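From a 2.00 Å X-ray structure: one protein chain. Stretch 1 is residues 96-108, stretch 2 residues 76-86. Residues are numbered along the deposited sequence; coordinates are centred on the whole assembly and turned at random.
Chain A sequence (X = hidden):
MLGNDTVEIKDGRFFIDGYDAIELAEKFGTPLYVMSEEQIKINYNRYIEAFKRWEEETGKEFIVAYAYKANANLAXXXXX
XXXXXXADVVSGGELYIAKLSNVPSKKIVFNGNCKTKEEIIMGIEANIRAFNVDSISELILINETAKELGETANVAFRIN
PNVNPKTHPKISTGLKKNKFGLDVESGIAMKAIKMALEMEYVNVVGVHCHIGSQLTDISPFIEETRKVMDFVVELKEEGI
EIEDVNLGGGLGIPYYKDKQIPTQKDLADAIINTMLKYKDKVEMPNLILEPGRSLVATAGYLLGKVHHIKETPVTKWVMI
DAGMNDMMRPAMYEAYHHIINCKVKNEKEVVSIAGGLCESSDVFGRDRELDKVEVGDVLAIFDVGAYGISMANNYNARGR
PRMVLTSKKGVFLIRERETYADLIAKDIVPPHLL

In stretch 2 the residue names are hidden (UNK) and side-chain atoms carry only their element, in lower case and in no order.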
# COMPACT_ATOMS: atom_id res chain seq x y z
N TYR A 96 11.40 18.17 -5.35
CA TYR A 96 10.66 19.39 -4.98
C TYR A 96 10.73 19.54 -3.45
O TYR A 96 11.04 20.61 -2.91
CB TYR A 96 9.20 19.20 -5.44
CG TYR A 96 8.30 20.39 -5.31
CD1 TYR A 96 8.28 21.34 -6.32
CD2 TYR A 96 7.45 20.53 -4.21
CE1 TYR A 96 7.41 22.43 -6.26
CE2 TYR A 96 6.55 21.63 -4.14
CZ TYR A 96 6.56 22.57 -5.18
OH TYR A 96 5.73 23.67 -5.19
N ILE A 97 10.39 18.49 -2.72
CA ILE A 97 10.46 18.57 -1.26
C ILE A 97 11.92 18.85 -0.76
O ILE A 97 12.10 19.65 0.18
CB ILE A 97 9.91 17.24 -0.62
CG1 ILE A 97 8.40 17.14 -0.82
CG2 ILE A 97 10.19 17.19 0.85
CD1 ILE A 97 7.90 15.69 -0.61
N ALA A 98 12.93 18.23 -1.36
CA ALA A 98 14.31 18.49 -0.91
C ALA A 98 14.67 19.96 -1.08
O ALA A 98 15.29 20.56 -0.17
CB ALA A 98 15.36 17.60 -1.69
N LYS A 99 14.30 20.53 -2.24
CA LYS A 99 14.60 21.95 -2.48
C LYS A 99 13.78 22.81 -1.54
O LYS A 99 14.33 23.76 -1.00
CB LYS A 99 14.33 22.35 -3.94
CG LYS A 99 15.21 21.67 -4.97
CD LYS A 99 16.65 22.02 -4.78
CE LYS A 99 16.98 23.42 -5.40
NZ LYS A 99 18.42 23.79 -5.25
N LEU A 100 12.49 22.51 -1.32
CA LEU A 100 11.73 23.32 -0.37
C LEU A 100 12.27 23.09 1.07
O LEU A 100 11.99 23.86 1.97
CB LEU A 100 10.23 22.99 -0.40
CG LEU A 100 9.55 23.55 -1.69
CD1 LEU A 100 8.00 23.39 -1.54
CD2 LEU A 100 9.94 25.04 -1.90
N SER A 101 13.06 22.05 1.28
CA SER A 101 13.56 21.81 2.65
C SER A 101 14.92 22.49 2.83
O SER A 101 15.54 22.37 3.90
CB SER A 101 13.71 20.31 2.88
OG SER A 101 12.43 19.68 2.88
N ASN A 102 15.39 23.14 1.78
CA ASN A 102 16.66 23.83 1.75
C ASN A 102 17.92 22.96 1.74
O ASN A 102 18.98 23.40 2.23
CB ASN A 102 16.74 24.82 2.93
CG ASN A 102 17.44 26.10 2.55
OD1 ASN A 102 17.26 26.61 1.43
ND2 ASN A 102 18.21 26.66 3.48
N VAL A 103 17.79 21.73 1.25
CA VAL A 103 18.96 20.85 1.10
C VAL A 103 19.79 21.46 -0.05
O VAL A 103 19.27 21.74 -1.12
CB VAL A 103 18.56 19.41 0.64
CG1 VAL A 103 19.82 18.55 0.47
CG2 VAL A 103 17.64 18.76 1.68
N PRO A 104 21.07 21.73 0.18
CA PRO A 104 21.96 22.29 -0.85
C PRO A 104 21.96 21.37 -2.12
O PRO A 104 22.03 20.13 -2.02
CB PRO A 104 23.34 22.26 -0.17
CG PRO A 104 23.05 22.28 1.32
CD PRO A 104 21.75 21.54 1.48
N SER A 105 21.90 21.96 -3.30
CA SER A 105 21.88 21.18 -4.51
C SER A 105 23.08 20.25 -4.67
O SER A 105 22.95 19.17 -5.20
CB SER A 105 21.78 22.14 -5.70
OG SER A 105 20.41 22.49 -5.82
N LYS A 106 24.25 20.64 -4.18
CA LYS A 106 25.39 19.77 -4.32
C LYS A 106 25.32 18.58 -3.39
O LYS A 106 26.27 17.81 -3.37
CB LYS A 106 26.71 20.51 -4.08
CG LYS A 106 27.26 21.24 -5.30
CD LYS A 106 27.07 20.45 -6.65
CE LYS A 106 25.83 20.98 -7.36
NZ LYS A 106 25.66 20.31 -8.66
N LYS A 107 24.28 18.48 -2.56
CA LYS A 107 24.13 17.30 -1.70
C LYS A 107 22.88 16.53 -2.13
O LYS A 107 22.32 15.78 -1.35
CB LYS A 107 23.99 17.68 -0.21
CG LYS A 107 25.26 18.32 0.37
CD LYS A 107 25.05 18.69 1.88
CE LYS A 107 26.38 19.11 2.57
NZ LYS A 107 26.15 19.45 4.02
N ILE A 108 22.43 16.75 -3.35
CA ILE A 108 21.25 16.03 -3.83
C ILE A 108 21.62 15.08 -4.98
O ILE A 108 22.22 15.54 -5.97
CB ILE A 108 20.15 17.03 -4.32
CG1 ILE A 108 19.63 17.85 -3.12
CG2 ILE A 108 18.92 16.25 -4.89
CD1 ILE A 108 18.60 18.97 -3.51
N UNK A 76 10.29 16.54 8.85
CA UNK A 76 11.40 15.58 9.00
C UNK A 76 12.54 15.94 8.04
O UNK A 76 13.71 15.91 8.42
c UNK A 76 10.93 14.11 8.74
c UNK A 76 12.13 13.13 8.77
c UNK A 76 9.86 13.70 9.77
c UNK A 76 10.29 13.96 11.24
N UNK A 77 12.20 16.26 6.78
CA UNK A 77 13.22 16.61 5.80
C UNK A 77 13.86 17.97 6.16
O UNK A 77 15.07 18.16 5.96
c UNK A 77 12.14 15.22 3.95
o UNK A 77 11.57 17.56 4.24
c UNK A 77 12.64 16.62 4.33
N UNK A 78 13.09 18.91 6.71
CA UNK A 78 13.71 20.17 7.10
C UNK A 78 14.65 19.95 8.27
O UNK A 78 15.71 20.58 8.34
c UNK A 78 11.07 22.98 6.28
c UNK A 78 12.02 21.80 6.13
c UNK A 78 12.39 25.03 5.73
n UNK A 78 11.80 24.21 6.59
c UNK A 78 12.65 21.27 7.43
n UNK A 78 12.99 26.10 6.22
n UNK A 78 12.39 24.84 4.40
N UNK A 79 14.27 19.05 9.18
CA UNK A 79 15.14 18.72 10.33
C UNK A 79 16.44 18.18 9.78
O UNK A 79 17.54 18.67 10.12
c UNK A 79 15.38 16.99 12.31
c UNK A 79 14.57 15.86 12.99
c UNK A 79 15.94 18.06 13.35
c UNK A 79 14.48 17.63 11.20
N UNK A 80 16.34 17.14 8.93
CA UNK A 80 17.53 16.55 8.36
C UNK A 80 18.38 17.57 7.57
O UNK A 80 19.60 17.58 7.72
c UNK A 80 16.90 14.11 8.52
c UNK A 80 17.18 15.26 7.54
c UNK A 80 16.11 12.99 7.83
c UNK A 80 18.26 13.60 9.07
N UNK A 81 17.74 18.47 6.81
CA UNK A 81 18.50 19.48 6.07
C UNK A 81 19.30 20.38 7.07
O UNK A 81 20.49 20.70 6.85
c UNK A 81 17.55 20.41 5.23
N UNK A 82 18.62 20.81 8.12
CA UNK A 82 19.26 21.65 9.11
C UNK A 82 20.43 20.96 9.80
O UNK A 82 21.35 21.63 10.24
c UNK A 82 18.25 22.13 10.14
c UNK A 82 16.70 23.95 10.77
c UNK A 82 15.70 25.04 10.38
c UNK A 82 17.36 23.26 9.60
n UNK A 82 16.32 26.22 9.70
N UNK A 83 20.42 19.63 9.87
CA UNK A 83 21.55 18.92 10.45
C UNK A 83 22.77 18.84 9.50
O UNK A 83 23.85 18.40 9.92
c UNK A 83 20.65 18.12 13.26
c UNK A 83 21.15 17.51 10.89
c UNK A 83 20.09 17.43 11.99
c UNK A 83 19.74 15.98 12.30
N UNK A 84 22.61 19.27 8.25
CA UNK A 84 23.70 19.21 7.27
C UNK A 84 23.61 18.00 6.33
O UNK A 84 24.50 17.72 5.51
N UNK A 85 22.51 17.28 6.46
CA UNK A 85 22.30 16.08 5.67
C UNK A 85 21.93 16.37 4.20
O UNK A 85 21.33 17.42 3.90
c UNK A 85 21.18 15.28 6.35
s UNK A 85 21.06 13.55 5.84
N UNK A 86 22.32 15.47 3.29
CA UNK A 86 21.95 15.60 1.87
C UNK A 86 20.66 14.82 1.61
O UNK A 86 19.97 14.43 2.56
O HOH W 1 15.43 23.12 6.67

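Position 76 carries four carbons, forked at the first, with one arm two carbons long. That is isoleucine. Ile76 lies in the helix, buried, and its side-chain end leads away from stretch 1.

Position 77 has one carbon that bears an oxygen and a second carbon. The oxygen lies 2.7 Å from OG of Ser101 and 3.7 Å from CG2 of Ile97. A branched carbon with a hydroxyl and a methyl is threonine. Thr77 points toward stretch 1 with chi1 in p. Thr77 OG1 and Ser101 OG, 2.7 Å apart, are close enough for a hydrogen bond; Ser101 OG donates to Ile97 O at 2.7 Å.

Position 78 shows three carbons, a nitrogen, then a carbon with two more nitrogens. This guanidinium group identifies arginine. The CA-to-CB bond of Arg78 runs sideways, but the end of the chain comes nearer. NH1 donates to O of Leu100 at 2.7 Å, a weak bond because its angle is only 116°. That oxygen sits at the edge of the guanidinium, near its plane, while O of Ser101 lies over one face.

Position 79 has four carbons, forked at the second, and touches nothing on stretch 1. It is leucine, and the CA-to-CB bond of Leu79 points away.

Position 80 again has four carbons forked at the second, so it too is leucine. The end of Leu80 leads away from stretch 1, into buried surroundings.

Position 81 has a single carbon, 3.1 Å from O of Ser101 and 3.9 Å from CG2 of Val103. One carbon alone means alanine. Ala81 points toward stretch 1, and its CB packs closely there.

Position 82 has four carbons in a row ending in nitrogen: lysine. Lys82 is exposed, and its NZ is hydrogen-bonded elsewhere in the structure.

Position 83 has four carbons forked at the second, out of reach of stretch 1. It is leucine.

Position 84 has no side-chain atoms and is glycine. Gly84 has positive phi (99°) in a Schellman motif. A CB would be jammed against the preceding carbonyl oxygen. Its own O accepts a hydrogen bond from NZ of Lys107 at 2.8 Å.

Position 85 has one carbon followed by sulfur, which is cysteine. The CA-to-CB bond of Cys85 points away, but its backbone O lies 3.9 Å from CG1 of Val103.

Position 86 has no side-chain atoms and is glycine. CA of Gly86 is 3.2 Å from O of Lys107. An ideal CB would be 2.5 Å from that same O, a clash.

The contact combines polar bonds with close packing. Thr77 and Arg78 meet the end of the stretch 1 helix, where a water also donates to O of Arg78 at 3.1 Å and to O of Ser101 at 2.9 Å. Ala81 packs on Val103. At the Schellman turn of stretch 2, the extended Lys107 side chain reaches the O of Gly84, and bare Gly86 lets the two backbones come close.

Stretch 2, residues 76-86: ITRLLAKLGCG
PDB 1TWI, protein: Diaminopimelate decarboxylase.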